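Local atomic coordinates of ethyl acetate hydrolase (Pseudomonas veronii, PDB entry 5EFZ), a protein that hydrolyses ethyl acetate to ethanol and acetate, a step in the breakdown of short-chain methyl ketones such as 2-butanone. Residues S315-K318 with E324-P327; T177-E182 with G284-A289. All coordinates share one frame; numbering follows the deposited sequence.

Contact 1 (S315-K318 with E324-P327); sequences SEQK and EFRP. With EDO (1,2-ethanediol), chain H; EDO (1,2-ethanediol), chain M.
Gln-317, on helix 310-317, reaches across to Glu-324 and Phe-325 on the outermost strand of the sheet within the chain, and its chain can be followed atom by atom. CB lies 4.0 Å from CD1 of Phe-325, an oblique approach to the ring. With CG anti to the backbone N (chi1 -175°), the chain is directed at the strand, where CG sits 3.9 Å from Phe-325 CB and nearly as close to the carbonyl carbon of Glu-324. A bend at chi2 (-91°) then lays the amide alongside the strand backbone. Its OE1 comes within 3.6 Å of Phe-325 CB, while NE2 stands 3.8 Å from Glu-324 N and is hydrogen-bonded to the hydroxyl of Ser-323, just before the strand. Amide and phenyl planes are 34° apart, and Val-310 and Leu-314 of the same helix also pack on the phenyl group. Shortening this side chain to an alanine is likely to leave the Ser-323 hydroxyl without its amide partner and open a gap beside Phe-325 CB.

On the strand, Glu-324 turns its first side-chain bond away from the helix. Arg-326 grips its OE1 side-on, NE and NH2 each lying 2.9 Å from that one oxygen, which is close to the guanidinium plane. NH2 also forms a salt bridge with Glu-354. No hydrogen bond joins 315-318 to 324-327, so the interface rests on van der Waals packing by Gln-317, whose polar end is anchored at Ser-323, while the Glu-324/Arg-326 salt bridge forms within 324-327.

Contact 2 (T177-E182 with G284-A289); sequences TARNSE and GDLAKA. With EDO (1,2-ethanediol), chain K; EDO (1,2-ethanediol), chain M.
Two first torsions near 180° bring Arg-179 and Leu-286 together: each carries CG opposite its backbone N (chi1 178° in the arginine), and a bend at chi3 (72°) of the arginine turns its guanidinium toward the start of helix 286-290. Leu-286 CB then lies over one guanidinium face, 3.5 Å above the plane and displaced toward the rim, while Leu-286 CD2 approaches Arg-179 CB at 4.0 Å.

The rim of the same group serves the polar contact. Arg-179 NH1 donates to Gly-284 O at 2.8 Å, a bent bond (N-H...O 139°) with the oxygen almost in the guanidinium plane but the donor well above the carbonyl plane. NH1 has a second partner in Ser-279 OG. A water accepts from Arg-179 NH2 and from Leu-286 N, both at 3.0 Å, and donates to Gly-284 O, so it links the arginine to the first turn of the helix.

Asp-285 occupies the N-cap, its OD1 accepting from Lys-288 N at 3.2 Å. The contact therefore pairs an arginine from the loop after strand 170-174 with an N-capped helix start, a surface contact, part polar and part packing, within the alpha/beta-hydrolase fold and away from the probable active-site residues.

From the N terminus, the chain leaves strand 170-174 and enters 177-182. The 101 residues that follow, rich in helix and without a strand, are closed into a long loop when 284-289 meets it in contact 2. Strand 296-300 and helix 310-317 come next, and contact 1 closes a short connection of five residues onto strand 324-325, within a beta-alpha-beta unit that ends on the sheet's outermost strand within the chain. The two closures thus run in series, neither nesting nor crossing. Their centres are 14 Å apart, but Glu-316 joins them: its carboxylate oxygens probably accept from the backbone N atoms of Ala-178 and Arg-179, tying helix 310-317 to the loop after strand 170-174.

Contact 1 (S315-K318 with E324-P327)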
# COMPACT_ATOMS: atom_id res chain seq x y z
N SER A 315 7.19 -13.79 12.61
CA SER A 315 7.74 -13.37 13.89
C SER A 315 6.85 -13.85 15.03
O SER A 315 7.36 -14.16 16.11
CB SER A 315 7.92 -11.85 13.96
OG SER A 315 6.67 -11.19 13.96
N GLU A 316 5.55 -13.93 14.79
CA GLU A 316 4.60 -14.46 15.80
C GLU A 316 4.66 -16.00 15.87
O GLU A 316 4.61 -16.59 16.96
CB GLU A 316 3.18 -14.02 15.49
CG GLU A 316 3.00 -12.49 15.62
CD GLU A 316 1.55 -12.02 15.48
OE1 GLU A 316 0.68 -12.73 14.89
OE2 GLU A 316 1.29 -10.91 15.99
N GLN A 317 4.77 -16.65 14.71
CA GLN A 317 4.80 -18.12 14.69
C GLN A 317 5.95 -18.67 15.53
O GLN A 317 5.82 -19.69 16.22
CB GLN A 317 4.88 -18.65 13.26
CG GLN A 317 4.79 -20.19 13.20
CD GLN A 317 6.16 -20.86 13.26
OE1 GLN A 317 7.15 -20.29 12.80
NE2 GLN A 317 6.22 -22.10 13.81
N LYS A 318 7.07 -17.96 15.51
CA LYS A 318 8.24 -18.38 16.27
C LYS A 318 7.98 -18.41 17.76
O LYS A 318 8.72 -19.07 18.49
CB LYS A 318 9.42 -17.45 15.97
CG LYS A 318 9.96 -17.61 14.55
CD LYS A 318 11.18 -16.72 14.34
CE LYS A 318 11.70 -16.78 12.91
NZ LYS A 318 12.69 -15.66 12.72
N GLU A 324 3.27 -24.49 13.26
CA GLU A 324 3.96 -24.64 11.98
C GLU A 324 3.70 -23.43 11.13
O GLU A 324 2.61 -22.88 11.16
CB GLU A 324 3.52 -25.89 11.23
CG GLU A 324 3.80 -27.15 12.05
CD GLU A 324 3.55 -28.42 11.29
OE1 GLU A 324 3.52 -28.39 10.05
OE2 GLU A 324 3.37 -29.48 11.95
N PHE A 325 4.70 -23.03 10.36
CA PHE A 325 4.57 -21.88 9.46
C PHE A 325 4.29 -22.39 8.05
O PHE A 325 5.11 -23.12 7.47
CB PHE A 325 5.86 -21.04 9.52
CG PHE A 325 5.78 -19.73 8.80
CD1 PHE A 325 4.89 -18.76 9.22
CD2 PHE A 325 6.62 -19.45 7.71
CE1 PHE A 325 4.82 -17.51 8.57
CE2 PHE A 325 6.56 -18.20 7.04
CZ PHE A 325 5.64 -17.25 7.48
N ARG A 326 3.10 -22.12 7.55
CA ARG A 326 2.68 -22.61 6.24
C ARG A 326 2.08 -21.49 5.36
O ARG A 326 0.88 -21.39 5.22
CB ARG A 326 1.67 -23.73 6.41
CG ARG A 326 2.35 -25.03 6.91
CD ARG A 326 1.39 -26.05 7.39
NE ARG A 326 2.05 -27.31 7.79
CZ ARG A 326 1.79 -28.49 7.25
NH1 ARG A 326 0.92 -28.59 6.27
NH2 ARG A 326 2.42 -29.59 7.68
N PRO A 327 2.95 -20.68 4.75
CA PRO A 327 2.42 -19.58 3.93
C PRO A 327 1.63 -20.13 2.74
O PRO A 327 2.02 -21.17 2.17
CB PRO A 327 3.68 -18.86 3.43
CG PRO A 327 4.79 -19.36 4.28
CD PRO A 327 4.41 -20.76 4.71
C1 EDO H . 10.81 -12.61 11.36
O1 EDO H . 11.23 -13.32 12.54
C2 EDO H . 11.92 -12.65 10.32
O2 EDO H . 11.36 -12.38 9.02
C1 EDO M . 3.03 -8.34 13.86
O1 EDO M . 2.35 -7.18 14.32
C2 EDO M . 3.87 -8.89 15.00
O2 EDO M . 3.09 -9.01 16.20

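Contact 2 (T177-E182 with G284-A289)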
# COMPACT_ATOMS: atom_id res chain seq x y z
N THR A 177 -2.72 -11.38 12.14
CA THR A 177 -1.75 -11.45 13.24
C THR A 177 -2.44 -11.46 14.60
O THR A 177 -3.64 -11.14 14.74
CB THR A 177 -0.78 -10.26 13.22
OG1 THR A 177 -1.55 -9.06 13.17
CG2 THR A 177 0.14 -10.30 11.98
N ALA A 178 -1.66 -11.82 15.61
CA ALA A 178 -2.15 -11.91 16.97
C ALA A 178 -2.08 -10.55 17.68
O ALA A 178 -2.83 -10.31 18.61
CB ALA A 178 -1.35 -12.97 17.75
N ARG A 179 -1.15 -9.69 17.26
CA ARG A 179 -1.08 -8.32 17.79
C ARG A 179 -0.89 -7.36 16.63
O ARG A 179 0.06 -7.50 15.87
CB ARG A 179 0.07 -8.13 18.79
CG ARG A 179 0.16 -6.67 19.30
CD ARG A 179 0.93 -6.56 20.62
NE ARG A 179 2.36 -6.77 20.45
CZ ARG A 179 3.23 -6.87 21.46
NH1 ARG A 179 2.81 -6.78 22.73
NH2 ARG A 179 4.52 -7.07 21.19
N ASN A 180 -1.79 -6.39 16.50
CA ASN A 180 -1.81 -5.58 15.30
C ASN A 180 -0.61 -4.61 15.24
O ASN A 180 -0.21 -4.02 16.26
CB ASN A 180 -3.14 -4.81 15.23
CG ASN A 180 -3.40 -4.23 13.86
OD1 ASN A 180 -3.81 -3.06 13.72
ND2 ASN A 180 -3.16 -5.03 12.83
N SER A 181 -0.04 -4.44 14.04
CA SER A 181 1.14 -3.56 13.89
C SER A 181 0.77 -2.10 13.77
O SER A 181 -0.39 -1.77 13.49
CB SER A 181 1.93 -3.95 12.66
OG SER A 181 1.14 -3.76 11.48
N GLU A 182 1.77 -1.23 13.89
CA GLU A 182 1.54 0.21 13.71
C GLU A 182 1.21 0.53 12.24
O GLU A 182 0.37 1.40 11.96
CB GLU A 182 2.76 1.03 14.16
CG GLU A 182 3.01 1.08 15.67
CD GLU A 182 4.08 2.12 16.05
OE1 GLU A 182 5.29 1.88 15.80
OE2 GLU A 182 3.71 3.18 16.60
N GLY A 284 0.90 -6.90 27.97
CA GLY A 284 1.62 -6.38 26.81
C GLY A 284 2.76 -7.27 26.35
O GLY A 284 3.48 -6.95 25.40
N ASP A 285 2.93 -8.39 27.05
CA ASP A 285 3.99 -9.35 26.77
C ASP A 285 3.47 -10.37 25.76
O ASP A 285 2.81 -11.34 26.13
CB ASP A 285 4.44 -10.04 28.06
CG ASP A 285 5.65 -10.94 27.86
OD1 ASP A 285 5.96 -11.32 26.71
OD2 ASP A 285 6.27 -11.32 28.87
N LEU A 286 3.77 -10.15 24.48
CA LEU A 286 3.23 -11.02 23.44
C LEU A 286 3.76 -12.45 23.51
O LEU A 286 3.02 -13.41 23.28
CB LEU A 286 3.53 -10.44 22.05
CG LEU A 286 2.95 -11.21 20.85
CD1 LEU A 286 1.44 -11.42 20.99
CD2 LEU A 286 3.23 -10.44 19.54
N ALA A 287 5.06 -12.60 23.79
CA ALA A 287 5.65 -13.94 23.91
C ALA A 287 4.95 -14.77 25.00
O ALA A 287 4.73 -15.98 24.84
CB ALA A 287 7.14 -13.84 24.20
N LYS A 288 4.60 -14.11 26.10
CA LYS A 288 3.90 -14.78 27.20
C LYS A 288 2.50 -15.20 26.79
O LYS A 288 2.06 -16.31 27.11
CB LYS A 288 3.83 -13.88 28.42
CG LYS A 288 3.30 -14.59 29.63
CD LYS A 288 3.27 -13.70 30.85
CE LYS A 288 2.62 -14.41 32.02
NZ LYS A 288 2.49 -13.52 33.23
N ALA A 289 1.79 -14.32 26.10
CA ALA A 289 0.45 -14.61 25.59
C ALA A 289 0.45 -15.76 24.58
O ALA A 289 -0.37 -16.67 24.69
CB ALA A 289 -0.16 -13.36 24.92
C1 EDO K . -2.83 -1.49 18.06
O1 EDO K . -1.89 -1.36 16.97
C2 EDO K . -2.28 -2.42 19.16
O2 EDO K . -1.55 -3.57 18.68
C1 EDO M . 3.03 -8.34 13.86
O1 EDO M . 2.35 -7.18 14.32
C2 EDO M . 3.87 -8.89 15.00
O2 EDO M . 3.09 -9.01 16.20
O HOH W 1 5.78 -8.09 23.66